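Local coordinates for ACYL carrier protein ACPA (Mycobacterium tuberculosis, PDB 2CGQ), which probably carries growing or activated acyl chains as thioesters on a phosphopantetheine arm, handing them between partner enzymes as acyl carrier proteins do, at residues Q49-D54 / K86-V91; Q36-T41 / S59-Q64. One frame throughout, in Å; residues are numbered along the deposited sequence.

Contact 1 of 2, residues Q49-D54 / K86-V91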
# COMPACT_ATOMS: atom_id res chain seq x y z
N GLN A 49 8.02 -7.22 1.95
CA GLN A 49 7.52 -6.95 3.31
C GLN A 49 6.04 -7.24 3.43
O GLN A 49 5.22 -6.76 2.62
CB GLN A 49 7.82 -5.52 3.76
CG GLN A 49 9.29 -5.29 4.02
CD GLN A 49 9.64 -3.80 4.20
OE1 GLN A 49 9.07 -2.94 3.55
NE2 GLN A 49 10.61 -3.53 5.05
N VAL A 50 5.73 -8.05 4.44
CA VAL A 50 4.37 -8.35 4.84
C VAL A 50 3.79 -7.15 5.59
O VAL A 50 4.36 -6.72 6.59
CB VAL A 50 4.31 -9.64 5.67
CG1 VAL A 50 2.93 -9.99 5.99
CG2 VAL A 50 4.93 -10.81 4.90
N LEU A 51 2.67 -6.61 5.12
CA LEU A 51 2.15 -5.32 5.63
C LEU A 51 1.90 -5.38 7.12
O LEU A 51 2.37 -4.54 7.90
CB LEU A 51 0.87 -4.88 4.91
CG LEU A 51 1.05 -4.56 3.43
CD1 LEU A 51 -0.31 -4.08 2.92
CD2 LEU A 51 2.07 -3.51 3.16
N VAL A 52 1.23 -6.43 7.53
CA VAL A 52 0.98 -6.65 8.96
C VAL A 52 2.24 -7.10 9.70
O VAL A 52 2.70 -6.38 10.57
CB VAL A 52 -0.15 -7.66 9.21
CG1 VAL A 52 -0.35 -7.84 10.72
CG2 VAL A 52 -1.44 -7.17 8.59
N ASP A 53 2.79 -8.27 9.35
CA ASP A 53 3.83 -8.91 10.16
C ASP A 53 5.13 -8.12 10.21
O ASP A 53 5.80 -8.07 11.25
CB ASP A 53 4.19 -10.30 9.67
CG ASP A 53 3.00 -11.23 9.50
OD1 ASP A 53 1.82 -10.77 9.53
OD2 ASP A 53 3.29 -12.43 9.22
N ASP A 54 5.50 -7.51 9.08
CA ASP A 54 6.75 -6.76 8.98
C ASP A 54 6.66 -5.27 9.27
O ASP A 54 7.55 -4.73 9.91
CB ASP A 54 7.41 -6.98 7.60
CG ASP A 54 7.85 -8.43 7.38
OD1 ASP A 54 8.34 -9.08 8.34
OD2 ASP A 54 7.75 -8.94 6.25
N LYS A 86 -1.37 -8.68 0.75
CA LYS A 86 -0.63 -9.15 1.90
C LYS A 86 0.75 -8.47 2.03
O LYS A 86 1.19 -8.20 3.14
CB LYS A 86 -0.39 -10.64 1.84
CG LYS A 86 -1.64 -11.50 1.91
CD LYS A 86 -2.35 -11.31 3.21
CE LYS A 86 -3.12 -12.58 3.53
NZ LYS A 86 -4.11 -12.86 2.46
N THR A 87 1.44 -8.31 0.90
CA THR A 87 2.75 -7.70 0.86
C THR A 87 2.77 -6.35 0.19
O THR A 87 1.87 -6.02 -0.58
CB THR A 87 3.74 -8.61 0.13
OG1 THR A 87 3.35 -8.78 -1.23
CG2 THR A 87 3.81 -9.96 0.79
N VAL A 88 3.87 -5.64 0.40
CA VAL A 88 4.12 -4.40 -0.34
C VAL A 88 4.00 -4.66 -1.86
O VAL A 88 3.39 -3.87 -2.59
CB VAL A 88 5.47 -3.82 0.03
CG1 VAL A 88 5.89 -2.69 -0.96
CG2 VAL A 88 5.50 -3.32 1.50
N GLY A 89 4.59 -5.75 -2.36
CA GLY A 89 4.51 -6.05 -3.76
C GLY A 89 3.10 -6.13 -4.30
O GLY A 89 2.84 -5.72 -5.42
N ASP A 90 2.19 -6.67 -3.50
CA ASP A 90 0.75 -6.83 -3.87
C ASP A 90 0.13 -5.42 -4.04
O ASP A 90 -0.66 -5.15 -4.96
CB ASP A 90 -0.03 -7.54 -2.77
CG ASP A 90 0.35 -9.00 -2.58
OD1 ASP A 90 0.90 -9.64 -3.51
OD2 ASP A 90 0.03 -9.48 -1.48
N VAL A 91 0.55 -4.51 -3.17
CA VAL A 91 0.15 -3.08 -3.29
C VAL A 91 0.66 -2.49 -4.62
O VAL A 91 -0.11 -1.85 -5.38
CB VAL A 91 0.68 -2.24 -2.12
CG1 VAL A 91 0.19 -0.78 -2.26
CG2 VAL A 91 0.22 -2.75 -0.79
O HOH W 1 -0.18 -8.27 5.56
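Val-50 and Thr-87 form a single beta bridge, their CA atoms 4.3 Å apart, in a protein otherwise built of helices and loops. Two backbone bonds make it: Val-88 N gives to Gln-49 O at 2.8 Å, and Leu-51 N to Lys-86 O at 2.9 Å, the latter almost straight (N-H...O 173°).

The tight side is apolar. Leu-51, its CG set beside its own N (chi1 -65°), spreads its two methyls over the first helical turn. Its side chain crosses that of Val-88 at about a right angle, CD2 to CG2 3.8 Å, while CD1 reaches Val-91 CG2 at 4.0 Å. Each valine suits its place by turning one methyl, CG2, to Leu-51 close to its own backbone. The other side is looser and wetter. There Val-50 starts away, though its CG1 still brushes Lys-86 O; the Lys-86 chain leads off, and one water gives to Lys-86 O and accepts from Val-52 N.

Thr-87 and Asp-90 form a capping box. Asp-90 N to Thr-87 OG1 is weak at 3.3 Å; Thr-87 N completes the box, meeting Asp-90 OD2 from above the carboxylate plane, while Lys-86 N uses that oxygen's anti lone pair.

The bridge thus ties the long loop between helices 27-39 and 59-73 to the start of helix 88-96, with Leu-51 and Val-91 both resting on Leu-65 of helix 59-73.

Contact 2 of 2, residues Q36-T41 / S59-Q64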
# COMPACT_ATOMS: atom_id res chain seq x y z
N GLN A 36 5.13 5.05 4.09
CA GLN A 36 5.88 5.73 5.14
C GLN A 36 5.09 6.83 5.85
O GLN A 36 5.22 6.98 7.07
CB GLN A 36 7.18 6.28 4.58
CG GLN A 36 8.18 5.18 4.20
CD GLN A 36 9.37 5.73 3.47
OE1 GLN A 36 9.24 6.72 2.74
NE2 GLN A 36 10.56 5.12 3.68
N ARG A 37 4.31 7.61 5.09
CA ARG A 37 3.52 8.68 5.68
C ARG A 37 2.51 8.08 6.68
O ARG A 37 2.40 8.51 7.83
CB ARG A 37 2.82 9.43 4.55
CG ARG A 37 2.57 10.88 4.64
CD ARG A 37 1.33 11.28 3.81
NE ARG A 37 0.17 10.46 4.26
CZ ARG A 37 -0.64 10.76 5.28
NH1 ARG A 37 -0.49 11.86 5.95
NH2 ARG A 37 -1.56 9.86 5.68
N ILE A 38 1.79 7.05 6.24
CA ILE A 38 0.79 6.38 7.09
C ILE A 38 1.37 5.74 8.34
O ILE A 38 0.81 5.89 9.44
CB ILE A 38 -0.03 5.31 6.29
CG1 ILE A 38 -0.89 6.04 5.28
CG2 ILE A 38 -0.89 4.39 7.21
CD1 ILE A 38 -1.42 5.09 4.19
N LEU A 39 2.51 5.10 8.22
CA LEU A 39 3.12 4.45 9.36
C LEU A 39 4.02 5.42 10.17
O LEU A 39 4.50 5.04 11.25
CB LEU A 39 3.98 3.30 8.95
CG LEU A 39 3.38 2.14 8.16
CD1 LEU A 39 4.49 1.28 7.69
CD2 LEU A 39 2.44 1.38 9.06
N ARG A 40 4.26 6.63 9.67
CA ARG A 40 5.21 7.54 10.33
C ARG A 40 6.58 6.90 10.56
O ARG A 40 7.14 6.96 11.68
CB ARG A 40 4.61 8.00 11.65
CG ARG A 40 3.39 8.80 11.41
CD ARG A 40 2.78 9.17 12.69
NE ARG A 40 1.39 9.48 12.42
CZ ARG A 40 0.73 10.46 12.97
NH1 ARG A 40 -0.53 10.64 12.64
NH2 ARG A 40 1.32 11.27 13.85
N THR A 41 7.16 6.35 9.52
CA THR A 41 8.49 5.74 9.60
C THR A 41 9.34 6.19 8.44
O THR A 41 8.82 6.64 7.43
CB THR A 41 8.38 4.22 9.63
OG1 THR A 41 9.68 3.65 9.75
CG2 THR A 41 7.77 3.69 8.34
N SER A 59 -5.88 -2.84 10.84
CA SER A 59 -7.00 -2.66 9.94
C SER A 59 -7.23 -1.19 9.57
O SER A 59 -7.51 -0.90 8.42
CB SER A 59 -8.27 -3.26 10.50
OG SER A 59 -8.58 -2.64 11.71
N LEU A 60 -7.08 -0.29 10.53
CA LEU A 60 -7.24 1.15 10.25
C LEU A 60 -6.16 1.54 9.22
O LEU A 60 -6.45 2.22 8.28
CB LEU A 60 -7.07 1.97 11.51
CG LEU A 60 -6.94 3.50 11.34
CD1 LEU A 60 -8.04 3.98 10.53
CD2 LEU A 60 -6.86 4.17 12.67
N LYS A 61 -4.89 1.18 9.43
CA LYS A 61 -3.84 1.69 8.56
C LYS A 61 -3.96 1.08 7.17
O LYS A 61 -3.60 1.70 6.17
CB LYS A 61 -2.44 1.49 9.17
CG LYS A 61 -2.21 2.38 10.45
CD LYS A 61 -0.85 2.07 11.12
CE LYS A 61 -0.91 2.53 12.55
NZ LYS A 61 0.38 2.75 13.32
N LEU A 62 -4.47 -0.14 7.09
CA LEU A 62 -4.69 -0.73 5.77
C LEU A 62 -5.81 0.00 5.03
O LEU A 62 -5.73 0.17 3.82
CB LEU A 62 -5.08 -2.18 5.87
CG LEU A 62 -3.92 -3.06 6.32
CD1 LEU A 62 -4.46 -4.42 6.80
CD2 LEU A 62 -2.86 -3.14 5.27
N PHE A 63 -6.87 0.40 5.76
CA PHE A 63 -7.94 1.19 5.17
C PHE A 63 -7.40 2.52 4.67
O PHE A 63 -7.74 3.00 3.60
CB PHE A 63 -9.06 1.44 6.20
CG PHE A 63 -10.17 2.29 5.70
CD1 PHE A 63 -11.16 1.75 4.88
CD2 PHE A 63 -10.20 3.64 5.98
CE1 PHE A 63 -12.20 2.52 4.42
CE2 PHE A 63 -11.24 4.45 5.47
CZ PHE A 63 -12.23 3.87 4.70
N GLN A 64 -6.54 3.15 5.48
CA GLN A 64 -5.89 4.39 5.06
C GLN A 64 -5.09 4.15 3.80
O GLN A 64 -5.11 4.97 2.90
CB GLN A 64 -4.97 4.92 6.14
CG GLN A 64 -5.59 5.58 7.31
CD GLN A 64 -4.51 6.23 8.17
OE1 GLN A 64 -3.96 5.60 9.01
NE2 GLN A 64 -4.23 7.51 7.91
O HOH W 2 1.29 5.47 12.20
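Gln-64 NE2 lies at the edge of the Arg-37 guanidinium, near that group's plane, while Arg-37 NH2 approaches from the amide face on which Ile-38 lies; the two flat groups are turned 80° apart. NH2 and NE2 stand 4.2 Å from each other, a plain contact between two donors, and the arginine finds its strong partner in Glu-68, a salt bridge through NE. Ile-38 CG2 lies over that face of the Gln-64 amide, 3.8 Å from OE1.

Ile-38 is the buried centre. Its CG2, anti to the backbone N, is turned to the amide and to Lys-61, whose CB it touches at 3.8 Å, whereas CG1 carries CD1 to the backbone of Gln-64, 3.8 Å from its C atom. A beta-branched residue with one longer arm can thus meet Lys-61 and Gln-64 together. The extended Lys-61 chain then crosses Leu-39, CD to CD2 at 3.9 Å, and sends its ammonium to a water that donates to Ile-38 O.

All this lies at the last turn of helix 27-39, which ends in a Schellman motif with Arg-40 at C-prime. Lys-61 serves twice, its CB and CG covering Ile-38 and its CD Leu-39 while NZ meets water; with Gln-64 CB also against Ile-38, the direct cohesion between these two segments is mainly apolar.

Contacts 1 and 2 have centres 12 Å apart and meet directly, Leu-51 CD1 lying 3.6 Å from Leu-62 CD2. Their segments alternate along the chain: 36-41, 49-54, 59-64, then 86-91. Helix 59-73 is the common element, since it supplies one half of contact 2 and also supports Leu-51 and Val-91 of contact 1. Contact 2 brings together helices 27-39 and 59-73, which stand at the two ends of the long first connection, and contact 1 ties the middle of that connection to the start of helix 88-96. The arrangement is consistent with the compact four-helix fold of acyl carrier proteins.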